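Local coordinates for hypothetical protein VC0802 (Vibrio cholerae, PDB 1ZVP) that is of unknown function but, carrying two ACT domains, probably binds a small-molecule effector such as an amino acid, and has been suggested to act in transport, at the interface of chains A and B. Residues are numbered along the deposited sequence; one frame, centred on the assembly and turned at random. Chains: chain A/B, hypothetical protein VC0802.

The interface of chains A and B. Residues chain A 107-110; chain B 26, 45, 47, 52.
The ring of A:Tyr109 and the carboxylate of B:Glu47 meet nearly parallel, their planes 8° apart, although the two side chains cross at about a right angle. Contact is made at the ring's CD2 corner, 3.4 Å from B:Glu47 OE1. One face of the A:Tyr109 ring is covered within its own chain by A:Tyr108 CD2, which lies over the centre, while A:Tyr109 CE1 in turn sits in plane at the edge of the A:Tyr108 ring; the two tyrosines thus pack edge to face. A:Tyr109 CB lies over one face of the A:His110 imidazole, offset toward its rim. The A:Tyr108 ring reaches the partner through CD1 and CE1, the latter 3.5 Å from the carbonyl oxygen B:Phe26 O, and CD1 also touches B:Phe26 CB. CG lies anti to the backbone N (chi1 -170°), which turns the ring away from the amide bonded to B:Thr52 and brings its CD1-CE1 edge to the backbone of B:Phe26.

Polar recognition rests on three consecutive amides. A:Tyr108 N donates to the hydroxyl B:Thr52 OG1 at 2.8 Å, nearly straight at 167°. A:Tyr109 N donates to B:Glu47 OE1 at 3.0 Å and A:His110 N to OE2 at 3.0 Å, each through the syn lone pair of its oxygen. Such a two-point grip should fix the rotation of the carboxylate, and the paired N-H groups would tend to stabilise its negative charge. The B:Glu47 chain, extended beyond CG, carries the carboxylate to the loop, and its CD packs 4.0 Å from A:Gly107 CA. B:Thr52 CG2 adds an apolar contact with A:Tyr108 CB.

The donating loop joins strands 103-106 and 111-116 of chain A; its partners lie on strands 24-29, 43-47 and 50-56 of chain B. A two-fold twin repeats the contact, consistent with a dimer pairing the C-terminal ACT region with the N-terminal one, though the structure alone does not show that this is the biological assembly.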
loop_
_atom_site.group_PDB
_atom_site.type_symbol
_atom_site.label_atom_id
_atom_site.label_comp_id
_atom_site.label_asym_id
_atom_site.label_seq_id
_atom_site.Cartn_x
_atom_site.Cartn_y
_atom_site.Cartn_z
ATOM N N GLY A 107 2.424 -0.365 6.131
ATOM C CA GLY A 107 2.254 -0.723 7.536
ATOM C C GLY A 107 2.715 0.448 8.381
ATOM O O GLY A 107 3.144 1.475 7.842
ATOM N N TYR A 108 2.642 0.306 9.701
ATOM C CA TYR A 108 3.138 1.354 10.600
ATOM C C TYR A 108 4.649 1.625 10.443
ATOM O O TYR A 108 5.054 2.774 10.286
ATOM C CB TYR A 108 2.805 1.043 12.069
ATOM C CG TYR A 108 3.098 2.207 12.987
ATOM C CD1 TYR A 108 2.177 3.231 13.136
ATOM C CD2 TYR A 108 4.309 2.296 13.678
ATOM C CE1 TYR A 108 2.434 4.312 13.950
ATOM C CE2 TYR A 108 4.584 3.378 14.503
ATOM C CZ TYR A 108 3.639 4.379 14.632
ATOM O OH TYR A 108 3.868 5.469 15.439
ATOM N N TYR A 109 5.464 0.569 10.494
ATOM C CA TYR A 109 6.923 0.698 10.393
ATOM C C TYR A 109 7.472 0.675 8.962
ATOM O O TYR A 109 8.381 1.441 8.635
ATOM C CB TYR A 109 7.633 -0.351 11.271
ATOM C CG TYR A 109 7.401 -0.119 12.748
ATOM C CD1 TYR A 109 7.946 1.001 13.395
ATOM C CD2 TYR A 109 6.613 -1.002 13.497
ATOM C CE1 TYR A 109 7.712 1.230 14.752
ATOM C CE2 TYR A 109 6.375 -0.787 14.848
ATOM C CZ TYR A 109 6.926 0.330 15.472
ATOM O OH TYR A 109 6.679 0.542 16.819
ATOM N N HIS A 110 6.921 -0.195 8.117
ATOM C CA HIS A 110 7.443 -0.389 6.773
ATOM C C HIS A 110 6.388 -0.409 5.672
ATOM O O HIS A 110 5.223 -0.718 5.914
ATOM C CB HIS A 110 8.252 -1.681 6.712
ATOM C CG HIS A 110 9.394 -1.728 7.676
ATOM N ND1 HIS A 110 10.393 -0.776 7.697
ATOM C CD2 HIS A 110 9.699 -2.614 8.654
ATOM C CE1 HIS A 110 11.262 -1.073 8.647
ATOM N NE2 HIS A 110 10.866 -2.185 9.240
ATOM N N PHE B 26 -2.587 6.101 11.805
ATOM C CA PHE B 26 -1.865 4.835 11.802
ATOM C C PHE B 26 -1.396 4.521 13.209
ATOM O O PHE B 26 -0.932 5.406 13.922
ATOM C CB PHE B 26 -0.663 4.885 10.853
ATOM C CG PHE B 26 -1.007 4.632 9.403
ATOM C CD1 PHE B 26 -0.521 3.506 8.750
ATOM C CD2 PHE B 26 -1.801 5.532 8.685
ATOM C CE1 PHE B 26 -0.822 3.276 7.410
ATOM C CE2 PHE B 26 -2.113 5.306 7.347
ATOM C CZ PHE B 26 -1.622 4.180 6.708
ATOM N N PHE B 45 -2.429 -4.490 9.270
ATOM C CA PHE B 45 -1.256 -5.213 8.795
ATOM C C PHE B 45 -0.496 -5.841 9.945
ATOM O O PHE B 45 -0.100 -5.162 10.891
ATOM C CB PHE B 45 -0.317 -4.358 7.920
ATOM C CG PHE B 45 0.572 -5.186 7.020
ATOM C CD1 PHE B 45 0.275 -5.332 5.674
ATOM C CD2 PHE B 45 1.679 -5.862 7.532
ATOM C CE1 PHE B 45 1.077 -6.117 4.848
ATOM C CE2 PHE B 45 2.475 -6.657 6.724
ATOM C CZ PHE B 45 2.174 -6.784 5.376
ATOM N N GLU B 47 2.690 -6.805 11.038
ATOM C CA GLU B 47 4.127 -6.661 10.879
ATOM C C GLU B 47 4.807 -7.480 11.985
ATOM O O GLU B 47 4.247 -7.628 13.081
ATOM C CB GLU B 47 4.548 -5.190 11.014
ATOM C CG GLU B 47 3.923 -4.209 10.021
ATOM C CD GLU B 47 4.572 -2.828 10.065
ATOM O OE1 GLU B 47 4.530 -2.165 11.122
ATOM O OE2 GLU B 47 5.120 -2.392 9.035
ATOM N N THR B 52 -0.321 -3.360 12.821
ATOM C CA THR B 52 -0.697 -2.018 12.352
ATOM C C THR B 52 -2.215 -1.942 12.252
ATOM O O THR B 52 -2.847 -2.825 11.663
ATOM C CB THR B 52 -0.068 -1.669 10.963
ATOM O OG1 THR B 52 1.363 -1.737 11.031
ATOM C CG2 THR B 52 -0.482 -0.265 10.497
#